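Local coordinates for protein putative branched-chain amino acid ABC transporter (Rhodospirillum rubrum ATCC 11170, PDB 3HUT) that probably binds branched-chain amino acids or related small molecules outside the cytoplasmic membrane and delivers them to an ABC importer, at residues 47-52 with 65-70; 59-64 with 85-90; 261-266 with 281-286; 312-315 with 320-323. All blocks are in the same frame, centred on the assembly; numbering follows the deposited sequence.

Contact 1 (47-52 with 65-70)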
loop_
_atom_site.group_PDB
_atom_site.type_symbol
_atom_site.label_atom_id
_atom_site.label_comp_id
_atom_site.label_asym_id
_atom_site.label_seq_id
_atom_site.Cartn_x
_atom_site.Cartn_y
_atom_site.Cartn_z
ATOM N N ASP A 47 0.611 -5.836 24.709
ATOM C CA ASP A 47 -0.689 -6.410 24.391
ATOM C C ASP A 47 -1.470 -5.389 23.589
ATOM O O ASP A 47 -1.235 -4.188 23.706
ATOM C CB ASP A 47 -1.449 -6.781 25.663
ATOM C CG ASP A 47 -2.670 -7.638 25.378
ATOM O OD1 ASP A 47 -2.580 -8.527 24.500
ATOM O OD2 ASP A 47 -3.712 -7.431 26.036
ATOM N N ILE A 48 -2.387 -5.870 22.760
ATOM C CA ILE A 48 -3.194 -4.986 21.939
ATOM C C ILE A 48 -4.664 -5.014 22.354
ATOM O O ILE A 48 -5.261 -6.079 22.539
ATOM C CB ILE A 48 -3.088 -5.359 20.439
ATOM C CG1 ILE A 48 -1.675 -5.057 19.928
ATOM C CG2 ILE A 48 -4.129 -4.596 19.636
ATOM C CD1 ILE A 48 -1.430 -5.491 18.494
ATOM N N LEU A 49 -5.228 -3.827 22.511
ATOM C CA LEU A 49 -6.627 -3.678 22.867
ATOM C C LEU A 49 -7.349 -3.292 21.579
ATOM O O LEU A 49 -7.162 -2.193 21.051
ATOM C CB LEU A 49 -6.786 -2.580 23.921
ATOM C CG LEU A 49 -8.159 -2.397 24.575
ATOM C CD1 LEU A 49 -8.024 -1.475 25.791
ATOM C CD2 LEU A 49 -9.144 -1.831 23.571
ATOM N N TYR A 50 -8.156 -4.210 21.067
ATOM C CA TYR A 50 -8.911 -3.980 19.841
ATOM C C TYR A 50 -10.253 -3.317 20.117
ATOM O O TYR A 50 -10.840 -3.500 21.181
ATOM C CB TYR A 50 -9.170 -5.309 19.134
ATOM C CG TYR A 50 -7.924 -6.002 18.653
ATOM C CD1 TYR A 50 -7.350 -5.672 17.427
ATOM C CD2 TYR A 50 -7.314 -6.989 19.425
ATOM C CE1 TYR A 50 -6.198 -6.310 16.980
ATOM C CE2 TYR A 50 -6.158 -7.634 18.988
ATOM C CZ TYR A 50 -5.607 -7.288 17.761
ATOM O OH TYR A 50 -4.479 -7.938 17.307
ATOM N N ALA A 51 -10.734 -2.553 19.143
ATOM C CA ALA A 51 -12.028 -1.885 19.254
ATOM C C ALA A 51 -12.687 -1.894 17.878
ATOM O O ALA A 51 -12.074 -1.484 16.887
ATOM C CB ALA A 51 -11.849 -0.451 19.748
ATOM N N ASP A 52 -13.926 -2.376 17.820
ATOM C CA ASP A 52 -14.671 -2.440 16.565
ATOM C C ASP A 52 -15.178 -1.056 16.162
ATOM O O ASP A 52 -16.136 -0.542 16.736
ATOM C CB ASP A 52 -15.855 -3.405 16.711
ATOM C CG ASP A 52 -16.634 -3.590 15.418
ATOM O OD1 ASP A 52 -16.242 -3.019 14.375
ATOM O OD2 ASP A 52 -17.647 -4.316 15.450
ATOM N N ARG A 65 -11.576 8.742 21.878
ATOM C CA ARG A 65 -11.689 9.389 23.181
ATOM C C ARG A 65 -11.333 8.356 24.251
ATOM O O ARG A 65 -10.614 8.653 25.203
ATOM C CB ARG A 65 -13.130 9.856 23.425
ATOM C CG ARG A 65 -14.004 8.713 23.936
ATOM C CD ARG A 65 -15.485 8.998 24.029
ATOM N NE ARG A 65 -16.219 7.745 24.203
ATOM C CZ ARG A 65 -16.018 6.884 25.198
ATOM N NH1 ARG A 65 -15.101 7.138 26.125
ATOM N NH2 ARG A 65 -16.732 5.764 25.269
ATOM N N ALA A 66 -11.858 7.142 24.085
ATOM C CA ALA A 66 -11.634 6.055 25.031
ATOM C C ALA A 66 -10.155 5.696 25.178
ATOM O O ALA A 66 -9.661 5.544 26.295
ATOM C CB ALA A 66 -12.441 4.819 24.608
ATOM N N PHE A 67 -9.454 5.550 24.055
ATOM C CA PHE A 67 -8.032 5.225 24.097
ATOM C C PHE A 67 -7.234 6.356 24.743
ATOM O O PHE A 67 -6.300 6.116 25.508
ATOM C CB PHE A 67 -7.477 4.981 22.691
ATOM C CG PHE A 67 -7.881 3.662 22.085
ATOM C CD1 PHE A 67 -8.125 2.551 22.884
ATOM C CD2 PHE A 67 -7.957 3.522 20.701
ATOM C CE1 PHE A 67 -8.437 1.315 22.310
ATOM C CE2 PHE A 67 -8.267 2.293 20.119
ATOM C CZ PHE A 67 -8.508 1.189 20.921
ATOM N N VAL A 68 -7.600 7.590 24.416
ATOM C CA VAL A 68 -6.919 8.761 24.960
ATOM C C VAL A 68 -7.083 8.808 26.479
ATOM O O VAL A 68 -6.140 9.115 27.211
ATOM C CB VAL A 68 -7.479 10.064 24.326
ATOM C CG1 VAL A 68 -6.981 11.298 25.097
ATOM C CG2 VAL A 68 -7.043 10.149 22.864
ATOM N N ASP A 69 -8.283 8.474 26.942
ATOM C CA ASP A 69 -8.598 8.474 28.366
ATOM C C ASP A 69 -7.964 7.341 29.164
ATOM O O ASP A 69 -7.969 7.376 30.394
ATOM C CB ASP A 69 -10.115 8.450 28.566
ATOM C CG ASP A 69 -10.693 9.832 28.772
ATOM O OD1 ASP A 69 -10.380 10.450 29.812
ATOM O OD2 ASP A 69 -11.454 10.302 27.902
ATOM N N ASP A 70 -7.436 6.329 28.478
ATOM C CA ASP A 70 -6.784 5.219 29.167
ATOM C C ASP A 70 -5.276 5.463 29.133
ATOM O O ASP A 70 -4.622 5.209 28.123
ATOM C CB ASP A 70 -7.096 3.888 28.482
ATOM C CG ASP A 70 -6.562 2.698 29.259
ATOM O OD1 ASP A 70 -5.617 2.876 30.058
ATOM O OD2 ASP A 70 -7.079 1.579 29.061
#
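Leu49 and Ala51 of edge strand 46-52 meet Phe67 of helix 57-69, a strand-on-helix contact within the beta-alpha-beta crossover that leads from 46-52 over strand 5-11 to strand 73-78. The fold is the parallel alpha/beta lobe of a periplasmic binding protein.

The side-chain contacts are apolar, and the ring tip also rests on a backbone carbonyl. Leu49 reaches out with one branch: its CD2 lies 3.5 Å from Phe67 CE1, arriving at the ring edge and close to the ring plane. The leucine has CG trans to its backbone N (chi1 -172°), which carries the isobutyl end out from the strand to this edge. Ala51, two residues on and on the same side, brings CB to 3.9 Å from Phe67 CZ. Its small methyl suits the place where the ring end comes down on the strand.

The polar groups of the strand backbone are engaged by strand 5-11, as Leu49 pairs with Leu7 and Tyr9. The ring also touches Val76 of strand 73-78 and Tyr92 of helix 82-95, so a long, flat, buried side chain fits well. An alanine here is likely to open a gap between helix and sheet, leaving Leu49 CD2 and Ala51 CB without their ring partner. The ring tip comes nearest the backbone where Phe67 CZ stands 3.6 Å from Leu49 O.

Contact 2 (59-64 with 85-90)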
loop_
_atom_site.group_PDB
_atom_site.type_symbol
_atom_site.label_atom_id
_atom_site.label_comp_id
_atom_site.label_asym_id
_atom_site.label_seq_id
_atom_site.Cartn_x
_atom_site.Cartn_y
_atom_site.Cartn_z
ATOM N N GLN A 59 -18.298 6.283 15.488
ATOM C CA GLN A 59 -17.861 5.220 16.386
ATOM C C GLN A 59 -16.358 5.353 16.627
ATOM O O GLN A 59 -15.877 5.150 17.740
ATOM C CB GLN A 59 -18.172 3.849 15.781
ATOM C CG GLN A 59 -17.876 2.676 16.703
ATOM C CD GLN A 59 -18.604 2.778 18.030
ATOM O OE1 GLN A 59 -18.020 3.139 19.046
ATOM N NE2 GLN A 59 -19.892 2.469 18.020
ATOM N N ALA A 60 -15.631 5.707 15.572
ATOM C CA ALA A 60 -14.184 5.875 15.656
ATOM C C ALA A 60 -13.846 7.012 16.615
ATOM O O ALA A 60 -12.836 6.969 17.325
ATOM C CB ALA A 60 -13.621 6.171 14.272
ATOM N N ARG A 61 -14.692 8.036 16.635
ATOM C CA ARG A 61 -14.456 9.168 17.521
ATOM C C ARG A 61 -14.609 8.790 18.990
ATOM O O ARG A 61 -13.806 9.212 19.828
ATOM C CB ARG A 61 -15.395 10.326 17.167
ATOM C CG ARG A 61 -15.087 10.959 15.819
ATOM C CD ARG A 61 -15.874 12.243 15.596
ATOM N NE ARG A 61 -15.636 12.780 14.259
ATOM C CZ ARG A 61 -16.418 12.558 13.208
ATOM N NH1 ARG A 61 -17.508 11.809 13.327
ATOM N NH2 ARG A 61 -16.097 13.075 12.030
ATOM N N THR A 62 -15.625 8.001 19.325
ATOM C CA THR A 62 -15.773 7.627 20.723
ATOM C C THR A 62 -14.669 6.639 21.083
ATOM O O THR A 62 -14.185 6.630 22.213
ATOM C CB THR A 62 -17.195 7.061 21.047
ATOM O OG1 THR A 62 -17.094 5.733 21.571
ATOM C CG2 THR A 62 -18.070 7.083 19.822
ATOM N N ILE A 63 -14.233 5.834 20.115
ATOM C CA ILE A 63 -13.146 4.892 20.370
ATOM C C ILE A 63 -11.873 5.680 20.692
ATOM O O ILE A 63 -11.143 5.350 21.634
ATOM C CB ILE A 63 -12.853 4.000 19.145
ATOM C CG1 ILE A 63 -14.034 3.062 18.881
ATOM C CG2 ILE A 63 -11.569 3.204 19.377
ATOM C CD1 ILE A 63 -14.339 2.123 20.023
ATOM N N ALA A 64 -11.616 6.721 19.901
ATOM C CA ALA A 64 -10.436 7.562 20.081
ATOM C C ALA A 64 -10.424 8.232 21.453
ATOM O O ALA A 64 -9.387 8.293 22.108
ATOM C CB ALA A 64 -10.376 8.615 18.983
ATOM N N SER A 85 -10.026 6.878 9.571
ATOM C CA SER A 85 -8.729 7.116 10.189
ATOM C C SER A 85 -8.558 8.599 10.482
ATOM O O SER A 85 -8.003 8.981 11.508
ATOM C CB SER A 85 -7.604 6.632 9.272
ATOM O OG SER A 85 -7.659 5.223 9.119
HETATM N N MSE A 86 -9.054 9.437 9.581
HETATM C CA MSE A 86 -8.946 10.880 9.758
HETATM C C MSE A 86 -9.877 11.387 10.857
HETATM O O MSE A 86 -9.499 12.250 11.643
HETATM C CB MSE A 86 -9.233 11.582 8.433
HETATM C CG MSE A 86 -8.180 11.282 7.378
HETATM SE SE MSE A 86 -8.564 12.037 5.644
HETATM C CE MSE A 86 -8.241 13.898 6.045
ATOM N N ALA A 87 -11.092 10.848 10.912
ATOM C CA ALA A 87 -12.052 11.238 11.941
ATOM C C ALA A 87 -11.423 11.023 13.318
ATOM O O ALA A 87 -11.455 11.903 14.177
ATOM C CB ALA A 87 -13.319 10.411 11.813
ATOM N N ALA A 88 -10.847 9.845 13.530
ATOM C CA ALA A 88 -10.206 9.549 14.803
ATOM C C ALA A 88 -8.889 10.320 14.896
ATOM O O ALA A 88 -8.494 10.774 15.972
ATOM C CB ALA A 88 -9.952 8.050 14.922
ATOM N N GLY A 89 -8.222 10.472 13.756
ATOM C CA GLY A 89 -6.953 11.180 13.721
ATOM C C GLY A 89 -7.012 12.593 14.278
ATOM O O GLY A 89 -6.080 13.036 14.950
ATOM N N SER A 90 -8.105 13.300 14.008
ATOM C CA SER A 90 -8.258 14.671 14.490
ATOM C C SER A 90 -8.165 14.728 16.011
ATOM O O SER A 90 -7.566 15.648 16.577
ATOM C CB SER A 90 -9.596 15.245 14.023
ATOM O OG SER A 90 -9.664 15.250 12.607
HETATM O O HOH W 1 -13.132 13.857 14.146
#
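Ala60 and Ala64 pack on Ala88 where two neighbouring helices, 57-69 and 82-95, lie close together on one side of the parallel sheet in one lobe of this binding-protein fold. The axes of the two short segments approach to 8.2 Å and run in similar directions, crossing at -35°. Such closeness depends on small side chains, and alanine supplies them: Ala88 CB lies 4.2 Å from Ala60 CB and 4.1 Å from Ala64 CB, so that one methyl rests against two that stand a helical turn apart. The same Ala88 CB comes to 3.9 Å of Ala60 O. On the sheet side Ala60 and Ala88 both touch Glu10 of strand 5-11, while Ile91 and Tyr92 extend the packing along Ala64.

At the outer margin Arg61 takes over. Its chain stays extended from CG to NE (chi2 -170°), long enough to span the groove and lay the guanidinium over Ala87. The methyl Ala87 CB lies over one face of that group, off-centre, with Arg61 NH2 3.9 Å away. In the guanidinium plane, water 1 accepts a hydrogen bond from Arg61 NE at 2.7 Å and donates one to Ala87 O at 2.6 Å, while Arg61 NH1 forms a salt bridge with Asp58 of its own helix. Arginine thus suits the margin, with a methyl on one face, water 1 at NE and Asp58 at NH1. The chemistry implies an interface cohering chiefly by close methyl packing, with direct charge pairing kept within one helix and one water relaying a polar link across.

Contact 3 (261-266 with 281-286)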
loop_
_atom_site.group_PDB
_atom_site.type_symbol
_atom_site.label_atom_id
_atom_site.label_comp_id
_atom_site.label_asym_id
_atom_site.label_seq_id
_atom_site.Cartn_x
_atom_site.Cartn_y
_atom_site.Cartn_z
ATOM N N VAL A 261 8.493 -14.458 2.187
ATOM C CA VAL A 261 7.907 -15.803 2.207
ATOM C C VAL A 261 7.718 -16.366 3.606
ATOM O O VAL A 261 6.818 -17.172 3.829
ATOM C CB VAL A 261 8.739 -16.818 1.378
ATOM C CG1 VAL A 261 8.075 -18.193 1.401
ATOM C CG2 VAL A 261 8.911 -16.316 -0.042
ATOM N N GLU A 262 8.559 -15.950 4.548
ATOM C CA GLU A 262 8.433 -16.432 5.918
ATOM C C GLU A 262 7.087 -15.979 6.473
ATOM O O GLU A 262 6.428 -16.712 7.213
ATOM C CB GLU A 262 9.567 -15.893 6.785
ATOM C CG GLU A 262 9.581 -16.462 8.192
ATOM C CD GLU A 262 9.708 -17.977 8.207
ATOM O OE1 GLU A 262 9.889 -18.577 7.122
ATOM O OE2 GLU A 262 9.633 -18.572 9.304
ATOM N N PHE A 263 6.687 -14.761 6.122
ATOM C CA PHE A 263 5.403 -14.234 6.555
ATOM C C PHE A 263 4.308 -14.971 5.789
ATOM O O PHE A 263 3.320 -15.421 6.368
ATOM C CB PHE A 263 5.297 -12.739 6.247
ATOM C CG PHE A 263 3.881 -12.226 6.220
ATOM C CD1 PHE A 263 3.116 -12.187 7.382
ATOM C CD2 PHE A 263 3.309 -11.786 5.025
ATOM C CE1 PHE A 263 1.800 -11.716 7.361
ATOM C CE2 PHE A 263 1.995 -11.315 4.992
ATOM C CZ PHE A 263 1.241 -11.279 6.161
ATOM N N VAL A 264 4.489 -15.078 4.477
ATOM C CA VAL A 264 3.514 -15.752 3.630
ATOM C C VAL A 264 3.286 -17.180 4.117
ATOM O O VAL A 264 2.142 -17.620 4.250
ATOM C CB VAL A 264 3.973 -15.767 2.153
ATOM C CG1 VAL A 264 2.979 -16.545 1.295
ATOM C CG2 VAL A 264 4.093 -14.342 1.640
ATOM N N SER A 265 4.379 -17.889 4.396
ATOM C CA SER A 265 4.322 -19.269 4.881
ATOM C C SER A 265 3.648 -19.370 6.249
ATOM O O SER A 265 2.739 -20.182 6.449
ATOM C CB SER A 265 5.738 -19.852 4.963
ATOM O OG SER A 265 5.730 -21.161 5.510
ATOM N N ALA A 266 4.099 -18.547 7.190
ATOM C CA ALA A 266 3.536 -18.544 8.536
ATOM C C ALA A 266 2.042 -18.256 8.509
ATOM O O ALA A 266 1.262 -18.899 9.219
ATOM C CB ALA A 266 4.237 -17.503 9.399
ATOM N N HIS A 281 0.075 -5.210 4.886
ATOM C CA HIS A 281 0.286 -3.873 5.424
ATOM C C HIS A 281 -0.082 -3.847 6.904
ATOM O O HIS A 281 0.507 -3.102 7.682
ATOM C CB HIS A 281 -0.538 -2.856 4.630
ATOM C CG HIS A 281 0.021 -2.572 3.271
ATOM N ND1 HIS A 281 1.071 -1.700 3.066
ATOM C CD2 HIS A 281 -0.279 -3.087 2.056
ATOM C CE1 HIS A 281 1.390 -1.693 1.785
ATOM N NE2 HIS A 281 0.587 -2.528 1.149
ATOM N N GLY A 282 -1.052 -4.670 7.291
ATOM C CA GLY A 282 -1.447 -4.734 8.686
ATOM C C GLY A 282 -0.317 -5.379 9.467
ATOM O O GLY A 282 -0.034 -5.010 10.611
ATOM N N TYR A 283 0.337 -6.352 8.838
ATOM C CA TYR A 283 1.457 -7.044 9.462
ATOM C C TYR A 283 2.591 -6.045 9.701
ATOM O O TYR A 283 3.132 -5.956 10.806
ATOM C CB TYR A 283 1.952 -8.174 8.552
ATOM C CG TYR A 283 3.017 -9.057 9.174
ATOM C CD1 TYR A 283 2.733 -9.853 10.286
ATOM C CD2 TYR A 283 4.300 -9.122 8.630
ATOM C CE1 TYR A 283 3.703 -10.699 10.837
ATOM C CE2 TYR A 283 5.276 -9.962 9.173
ATOM C CZ TYR A 283 4.970 -10.749 10.275
ATOM O OH TYR A 283 5.930 -11.587 10.813
ATOM N N ASP A 284 2.950 -5.296 8.659
ATOM C CA ASP A 284 4.024 -4.315 8.773
ATOM C C ASP A 284 3.677 -3.171 9.719
ATOM O O ASP A 284 4.547 -2.661 10.427
ATOM C CB ASP A 284 4.384 -3.737 7.397
ATOM C CG ASP A 284 5.296 -4.651 6.598
ATOM O OD1 ASP A 284 5.681 -5.719 7.121
ATOM O OD2 ASP A 284 5.630 -4.297 5.442
ATOM N N ALA A 285 2.412 -2.761 9.730
ATOM C CA ALA A 285 2.000 -1.669 10.601
ATOM C C ALA A 285 2.293 -2.045 12.050
ATOM O O ALA A 285 2.910 -1.270 12.793
ATOM C CB ALA A 285 0.512 -1.365 10.410
ATOM N N VAL A 286 1.859 -3.236 12.450
ATOM C CA VAL A 286 2.093 -3.702 13.809
ATOM C C VAL A 286 3.598 -3.803 14.087
ATOM O O VAL A 286 4.078 -3.365 15.136
ATOM C CB VAL A 286 1.426 -5.076 14.049
ATOM C CG1 VAL A 286 1.828 -5.622 15.406
ATOM C CG2 VAL A 286 -0.096 -4.936 13.968
#
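Phe263 and Tyr283 lay their rings against each other in an offset stack, with centroids 4.2 Å apart and planes inclined by 27°. The side chains come in from their two helices along opposed but displaced paths, so the rings overlap only in part. Phe263 CD1 sits over the centre of the tyrosine ring, 3.5 Å from Tyr283 CD2, and Phe263 CE1 comes down on the root of that ring, 3.4 Å from Tyr283 CG. Phe263 CE1 also rests 3.7 Å from the methylene Tyr283 CB. On each side CG lies opposite the backbone N, with chi1 at -174° for Tyr283, which extends the ring from its helix toward the other.

Both rings are buried, where broad, flat aromatic surfaces can fill the space between two helices whose nearest CA atoms, those of Phe263 and Tyr283, are still 8.7 Å apart. The helices, 258-271 and 277-296, follow strand 246-249 of the mixed sheet in this two-lobed periplasmic binding protein fold, and 277-296 packs on helix 18-37 of the parallel-sheet lobe. A leucine in place of Tyr283 would probably remove the flat support beneath Phe263 and let that ring tilt into the gap.

Further out, Phe263 meets the steeply inclined ring of Tyr267 and touches Pro275 and Val318, while Tyr283 touches Arg34. The backbone of the tyrosine is held to helix 18-37, since Gln31 NE2 bonds to Tyr283 O. Next along helix 277-296, Asp284 OD1 accepts from Val318 N and Asp284 OD2 is hydrogen-bonded to Thr319 OG1, tying the helix to the loop that holds Val318.

Contact 4 (312-315 with 320-323)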
loop_
_atom_site.group_PDB
_atom_site.type_symbol
_atom_site.label_atom_id
_atom_site.label_comp_id
_atom_site.label_asym_id
_atom_site.label_seq_id
_atom_site.Cartn_x
_atom_site.Cartn_y
_atom_site.Cartn_z
ATOM N N THR A 312 11.306 5.848 11.856
ATOM C CA THR A 312 11.276 4.709 10.934
ATOM C C THR A 312 11.951 5.141 9.637
ATOM O O THR A 312 11.482 6.049 8.954
ATOM C CB THR A 312 9.828 4.272 10.636
ATOM O OG1 THR A 312 9.163 3.968 11.867
ATOM C CG2 THR A 312 9.818 3.034 9.746
ATOM N N ASP A 313 13.044 4.478 9.290
ATOM C CA ASP A 313 13.797 4.875 8.113
ATOM C C ASP A 313 14.139 3.758 7.134
ATOM O O ASP A 313 14.221 3.986 5.936
ATOM C CB ASP A 313 15.096 5.535 8.586
ATOM C CG ASP A 313 15.864 6.212 7.461
ATOM O OD1 ASP A 313 15.444 7.296 7.032
ATOM O OD2 ASP A 313 16.874 5.647 7.019
ATOM N N ARG A 314 14.320 2.550 7.650
ATOM C CA ARG A 314 14.735 1.423 6.835
ATOM C C ARG A 314 14.085 0.123 7.328
ATOM O O ARG A 314 14.730 -0.912 7.425
ATOM C CB ARG A 314 16.272 1.368 6.914
ATOM C CG ARG A 314 16.977 0.127 6.425
ATOM C CD ARG A 314 17.530 0.275 5.009
ATOM N NE ARG A 314 18.335 -0.889 4.622
ATOM C CZ ARG A 314 18.024 -2.148 4.927
ATOM N NH1 ARG A 314 16.930 -2.415 5.629
ATOM N NH2 ARG A 314 18.800 -3.143 4.522
ATOM N N TYR A 315 12.795 0.182 7.635
ATOM C CA TYR A 315 12.076 -0.989 8.123
ATOM C C TYR A 315 11.992 -2.083 7.060
ATOM O O TYR A 315 11.477 -1.853 5.974
ATOM C CB TYR A 315 10.660 -0.596 8.552
ATOM C CG TYR A 315 9.904 -1.722 9.218
ATOM C CD1 TYR A 315 10.144 -2.055 10.549
ATOM C CD2 TYR A 315 8.979 -2.488 8.499
ATOM C CE1 TYR A 315 9.481 -3.133 11.156
ATOM C CE2 TYR A 315 8.312 -3.564 9.095
ATOM C CZ TYR A 315 8.571 -3.880 10.423
ATOM O OH TYR A 315 7.934 -4.946 11.007
ATOM N N GLY A 320 8.062 -4.362 1.683
ATOM C CA GLY A 320 9.252 -3.687 1.192
ATOM C C GLY A 320 9.953 -2.814 2.214
ATOM O O GLY A 320 9.408 -2.531 3.278
ATOM N N ILE A 321 11.170 -2.386 1.895
ATOM C CA ILE A 321 11.919 -1.523 2.800
ATOM C C ILE A 321 11.128 -0.224 2.905
ATOM O O ILE A 321 10.897 0.446 1.901
ATOM C CB ILE A 321 13.335 -1.251 2.258
ATOM C CG1 ILE A 321 14.111 -2.572 2.209
ATOM C CG2 ILE A 321 14.040 -0.215 3.130
ATOM C CD1 ILE A 321 15.564 -2.446 1.778
ATOM N N THR A 322 10.727 0.120 4.131
ATOM C CA THR A 322 9.897 1.292 4.399
ATOM C C THR A 322 10.553 2.418 5.201
ATOM O O THR A 322 11.239 2.171 6.193
ATOM C CB THR A 322 8.617 0.848 5.133
ATOM O OG1 THR A 322 7.921 -0.110 4.323
ATOM C CG2 THR A 322 7.710 2.035 5.419
ATOM N N ARG A 323 10.300 3.651 4.761
ATOM C CA ARG A 323 10.840 4.868 5.369
ATOM C C ARG A 323 9.752 5.926 5.570
ATOM O O ARG A 323 8.862 6.072 4.733
ATOM C CB ARG A 323 11.930 5.455 4.453
ATOM C CG ARG A 323 12.540 6.794 4.918
ATOM C CD ARG A 323 13.586 7.303 3.914
ATOM N NE ARG A 323 14.356 8.441 4.422
ATOM C CZ ARG A 323 14.190 9.700 4.029
ATOM N NH1 ARG A 323 13.282 10.002 3.113
ATOM N NH2 ARG A 323 14.934 10.663 4.555
HETATM O O HOH W 2 16.883 9.382 6.839
#
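The guanidinium of Arg314 has Ile321 CD1 over the middle of one face, 4.0 Å from Arg314 CZ, while that of Arg323 is met at its edge by Asp313 and by water 2. These groups flank an antiparallel beta bridge that closes a short reversal of the chain, from the end of the loop after helix 302-310 into strand 322-324.

Arg323 NE donates to Asp313 OD1 at 3.1 Å in a salt bridge, approaching from above the carboxylate plane (36° out of it), and the two flat groups stand nearly perpendicular, at 80°. Water 2 donates to Asp313 OD1 and accepts from Arg323 NH2, a second route between the charges. A bend at chi2 of Arg314 (99°) folds that chain back over Ile321, whose end methyl CD1 lies against the flat cation while its branch methyl CG2 touches Arg314 CD.

In the bridge, Tyr315 and Thr322 form a hydrogen-bonded pair: Tyr315 N reaches Thr322 O at 2.9 Å and Thr322 N reaches Tyr315 O at 2.8 Å. The same Tyr315 O receives a CA-H contact from Ile321 CA at 3.2 Å. Both side chains leave the same side, Tyr315 touching Asp284 and Ile288 of helix 277-296. Gly320 has backbone angles that would jam a side chain against the preceding carbonyl, and its O accepts Thr322 OG1 at 3.0 Å, from above the carbonyl plane.

Overall arrangement
Contacts 1 and 2 are neighbours, their centres 11 Å apart, and share helix 57-69, which presents one side to strand 46-52 and another to helix 82-95. They touch directly, Ala51 CB lying 3.6 Å from Ile63 CD1. Contacts 3 and 4, with centres 14 Å apart, meet where Asp284 OD1 lies 3.9 Å from Tyr315 CE2. Between the pairs nothing touches: contacts 1 and 3 have centres 23 Å apart, yet their nearest atoms come to about 4 Å, whereas contacts 2 and 4 stay about 16 Å apart at their nearest atoms. Helix 18-37 bridges the pairs. In this family the ligand binds between two lobes; contacts 1 and 2 belong to the packing of one lobe, and none of the four has an identified part in binding.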